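Long-range contact in Lhca5 (Dunaliella salina, PDB 6SL5), which probably harvests light for photosystem I as a chlorophyll- and carotenoid-binding antenna protein of the light-harvesting family: residues F90-Y98 with G107-F115. Sequence-based numbering, arbitrary orientation.
Sequences FSFLESKRY and GGFINSYPF. With CLA (chlorophyll a), chain B.
Glu-94 OE2 is near two positive centres at once, the magnesium of chlorophyll a (2.9 Å, rather long for a ligand bond) and Arg-97 NH2 (3.1 Å), one helical turn on. The light-harvesting chlorophyll a/b fold commonly holds chlorophylls by such glutamate-arginine pairs, here both on helix 81-104. Because OE2 sits above the guanidinium rather than in its plane, no N-H points at it and charge alone holds the pair, while NH2 also nears the chlorophyll ester oxygen O2D at 3.3 Å. With Glu-94 cut back to an alanine, the magnesium is likely to lose this carboxylate and the arginine charge its mate, leaving the guanidinium less firmly placed. The loop 107-115 packs against the other flank of the same helix, with no hydrogen bond between the segments. Arg-97 thus serves both sides: its head faces the pigment, whereas its CA meets Phe-109 CZ at 3.5 Å. A chi1 of 50° tucks the Phe-109 ring in beside its own backbone and turns it onto the helix; Lys-96 O lies at the ring edge, near its plane. Beyond it, Leu-93 CD1 touches Ile-110 CD1 at 4.0 Å and also lies against the backbone N of Asn-111. The amide of Asn-111 is set steeply to the Phe-92 ring, their planes 77° apart, with OD1 toward CE1 and CZ of that ring. Lys-96 lays CB beside Asn-111 O and CG over one face of the Phe-92 ring, toward its rim, and bends at chi2 and chi3. Outside the two segments, Gly-107 O accepts a hydrogen bond from Tyr-42 OH, and Phe-109 O is hydrogen-bonded to a carotenoid hydroxyl. Farther along the lysine chain, Lys-96 CE rests on Ser-112 CB at 3.6 Å.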
# COMPACT_ATOMS: atom_id res chain seq x y z
N PHE R 90 -51.83 45.31 27.03
CA PHE R 90 -51.27 44.20 27.78
C PHE R 90 -49.78 44.36 28.00
O PHE R 90 -49.27 43.94 29.04
CB PHE R 90 -51.58 42.88 27.09
CG PHE R 90 -52.74 42.19 27.69
CD1 PHE R 90 -52.56 41.22 28.66
CD2 PHE R 90 -54.02 42.58 27.35
CE1 PHE R 90 -53.64 40.61 29.24
CE2 PHE R 90 -55.10 41.97 27.94
CZ PHE R 90 -54.92 40.99 28.87
N SER R 91 -49.05 44.95 27.05
CA SER R 91 -47.61 45.14 27.21
C SER R 91 -47.32 46.08 28.37
O SER R 91 -46.42 45.82 29.18
CB SER R 91 -47.00 45.67 25.92
OG SER R 91 -47.29 47.05 25.78
N PHE R 92 -48.08 47.17 28.46
CA PHE R 92 -47.89 48.11 29.56
C PHE R 92 -48.22 47.45 30.90
O PHE R 92 -47.42 47.50 31.86
CB PHE R 92 -48.75 49.36 29.29
CG PHE R 92 -49.17 50.11 30.51
CD1 PHE R 92 -50.46 50.00 30.99
CD2 PHE R 92 -48.30 50.99 31.14
CE1 PHE R 92 -50.87 50.71 32.10
CE2 PHE R 92 -48.70 51.71 32.25
CZ PHE R 92 -49.99 51.56 32.73
N LEU R 93 -49.36 46.75 30.96
CA LEU R 93 -49.80 46.04 32.16
C LEU R 93 -48.81 44.95 32.59
O LEU R 93 -48.50 44.80 33.78
CB LEU R 93 -51.18 45.45 31.87
CG LEU R 93 -51.87 44.51 32.84
CD1 LEU R 93 -52.13 45.28 33.97
CD2 LEU R 93 -53.19 44.01 32.31
N GLU R 94 -48.29 44.19 31.62
CA GLU R 94 -47.36 43.09 31.90
C GLU R 94 -46.02 43.60 32.37
O GLU R 94 -45.39 42.96 33.23
CB GLU R 94 -47.18 42.21 30.67
CG GLU R 94 -48.32 41.23 30.38
CD GLU R 94 -48.52 40.16 31.45
OE1 GLU R 94 -48.97 40.44 32.57
OE2 GLU R 94 -48.26 39.00 31.14
N SER R 95 -45.55 44.71 31.81
CA SER R 95 -44.28 45.28 32.24
C SER R 95 -44.38 45.71 33.69
O SER R 95 -43.44 45.51 34.48
CB SER R 95 -43.89 46.45 31.34
OG SER R 95 -42.62 46.97 31.68
N LYS R 96 -45.54 46.27 34.07
CA LYS R 96 -45.74 46.65 35.46
C LYS R 96 -45.77 45.41 36.36
O LYS R 96 -45.23 45.43 37.47
CB LYS R 96 -47.04 47.44 35.65
CG LYS R 96 -47.15 48.73 34.84
CD LYS R 96 -45.90 49.59 34.88
CE LYS R 96 -45.70 50.22 36.25
NZ LYS R 96 -44.48 51.06 36.34
N ARG R 97 -46.40 44.32 35.89
CA ARG R 97 -46.47 43.10 36.70
C ARG R 97 -45.09 42.49 36.93
O ARG R 97 -44.79 42.03 38.04
CB ARG R 97 -47.39 42.07 36.06
CG ARG R 97 -47.59 40.87 36.96
CD ARG R 97 -48.22 39.74 36.24
NE ARG R 97 -47.38 39.23 35.17
CZ ARG R 97 -47.66 38.09 34.57
NH1 ARG R 97 -48.72 37.45 34.98
NH2 ARG R 97 -46.91 37.61 33.58
N TYR R 98 -44.26 42.48 35.89
CA TYR R 98 -42.91 41.94 36.02
C TYR R 98 -42.09 42.77 36.98
O TYR R 98 -41.30 42.22 37.76
CB TYR R 98 -42.22 41.93 34.66
CG TYR R 98 -40.88 41.28 34.64
CD1 TYR R 98 -40.75 39.91 34.80
CD2 TYR R 98 -39.74 42.01 34.35
CE1 TYR R 98 -39.53 39.29 34.73
CE2 TYR R 98 -38.54 41.41 34.26
CZ TYR R 98 -38.42 40.05 34.48
OH TYR R 98 -37.18 39.45 34.40
N GLY R 107 -46.76 38.06 42.57
CA GLY R 107 -47.46 39.19 42.01
C GLY R 107 -48.93 38.97 41.74
O GLY R 107 -49.35 38.24 40.84
N GLY R 108 -49.72 39.58 42.60
CA GLY R 108 -51.15 39.50 42.53
C GLY R 108 -51.64 40.92 42.62
O GLY R 108 -51.81 41.45 43.72
N PHE R 109 -51.83 41.56 41.46
CA PHE R 109 -52.27 42.94 41.40
C PHE R 109 -52.67 43.29 39.99
O PHE R 109 -52.27 42.64 39.04
CB PHE R 109 -51.19 43.92 41.86
CG PHE R 109 -49.85 43.72 41.22
CD1 PHE R 109 -48.94 42.81 41.75
CD2 PHE R 109 -49.46 44.47 40.13
CE1 PHE R 109 -47.71 42.63 41.19
CE2 PHE R 109 -48.22 44.31 39.57
CZ PHE R 109 -47.35 43.38 40.11
N ILE R 110 -53.45 44.36 39.87
CA ILE R 110 -53.89 44.87 38.58
C ILE R 110 -53.15 46.19 38.35
O ILE R 110 -53.10 47.05 39.24
CB ILE R 110 -55.42 45.03 38.52
CG1 ILE R 110 -55.86 45.75 37.24
CG2 ILE R 110 -55.98 45.70 39.77
CD1 ILE R 110 -55.62 44.97 35.98
N ASN R 111 -52.53 46.31 37.18
CA ASN R 111 -51.73 47.46 36.73
C ASN R 111 -50.53 47.62 37.65
O ASN R 111 -49.74 46.67 37.76
CB ASN R 111 -52.59 48.71 36.53
CG ASN R 111 -51.97 49.64 35.50
OD1 ASN R 111 -50.91 49.34 34.95
ND2 ASN R 111 -52.64 50.76 35.23
N SER R 112 -50.33 48.78 38.27
CA SER R 112 -49.17 49.04 39.13
C SER R 112 -49.62 49.27 40.55
O SER R 112 -49.81 50.42 40.97
CB SER R 112 -48.44 50.21 38.60
OG SER R 112 -49.26 51.36 38.64
N TYR R 113 -49.80 48.19 41.31
CA TYR R 113 -50.22 48.27 42.71
C TYR R 113 -49.71 47.05 43.47
O TYR R 113 -50.50 46.23 43.93
CB TYR R 113 -51.75 48.33 42.82
CG TYR R 113 -52.43 49.59 42.35
CD1 TYR R 113 -52.61 50.67 43.22
CD2 TYR R 113 -52.95 49.70 41.06
CE1 TYR R 113 -53.24 51.82 42.81
CE2 TYR R 113 -53.58 50.85 40.64
CZ TYR R 113 -53.73 51.91 41.51
OH TYR R 113 -54.36 53.05 41.09
N PRO R 114 -48.30 46.93 43.66
CA PRO R 114 -47.62 45.79 44.35
C PRO R 114 -48.40 44.68 45.05
O PRO R 114 -48.20 43.49 44.77
CB PRO R 114 -46.73 46.52 45.36
CG PRO R 114 -46.34 47.81 44.62
CD PRO R 114 -47.34 48.04 43.48
N PHE R 115 -49.31 45.05 45.94
CA PHE R 115 -50.18 44.13 46.65
C PHE R 115 -51.60 44.57 46.35
O PHE R 115 -51.91 45.76 46.44
CB PHE R 115 -49.94 44.13 48.17
CG PHE R 115 -48.71 43.39 48.61
CD1 PHE R 115 -48.81 42.07 49.06
CD2 PHE R 115 -47.47 44.00 48.61
CE1 PHE R 115 -47.68 41.38 49.48
CE2 PHE R 115 -46.34 43.32 49.04
CZ PHE R 115 -46.45 42.01 49.47
MG CLA B . -47.42 36.47 29.88
CHA CLA B . -45.88 34.45 32.19
CHB CLA B . -44.54 38.33 29.57
CHC CLA B . -48.95 38.35 27.68
CHD CLA B . -50.40 34.74 30.35
NA CLA B . -45.41 36.41 30.76
C1A CLA B . -44.98 35.54 31.66
C2A CLA B . -43.53 35.78 31.95
C3A CLA B . -43.20 37.05 31.20
C4A CLA B . -44.44 37.28 30.46
CMA CLA B . -42.63 38.16 32.07
CAA CLA B . -42.78 34.60 31.33
CBA CLA B . -41.39 34.90 30.81
CGA CLA B . -41.49 34.83 29.33
O1A CLA B . -40.88 35.65 28.69
O2A CLA B . -42.27 33.94 28.78
NB CLA B . -46.83 38.07 28.79
C1B CLA B . -45.64 38.71 28.81
C2B CLA B . -45.62 39.79 27.90
C3B CLA B . -46.88 39.81 27.35
C4B CLA B . -47.63 38.71 27.95
CMB CLA B . -44.39 40.65 27.72
CAB CLA B . -47.51 40.70 26.35
CBB CLA B . -46.79 41.67 25.44
NC CLA B . -49.33 36.41 29.02
C1C CLA B . -49.76 37.29 28.14
C2C CLA B . -51.13 37.02 27.69
C3C CLA B . -51.51 35.91 28.37
C4C CLA B . -50.38 35.55 29.23
CMC CLA B . -51.94 37.78 26.68
CAC CLA B . -52.87 35.27 28.20
CBC CLA B . -52.83 33.82 27.81
ND CLA B . -48.10 35.07 31.03
C1D CLA B . -49.25 34.38 31.05
C2D CLA B . -49.13 33.18 31.77
C3D CLA B . -47.82 33.22 32.24
C4D CLA B . -47.21 34.36 31.79
CMD CLA B . -50.17 32.15 31.99
CAD CLA B . -46.87 32.53 33.05
OBD CLA B . -47.16 31.57 33.65
CBD CLA B . -45.58 33.30 33.12
CGD CLA B . -45.08 33.85 34.44
O1D CLA B . -44.20 33.29 35.07
O2D CLA B . -45.47 35.01 34.90
CED CLA B . -44.38 35.83 35.32
C1 CLA B . -41.80 33.54 27.47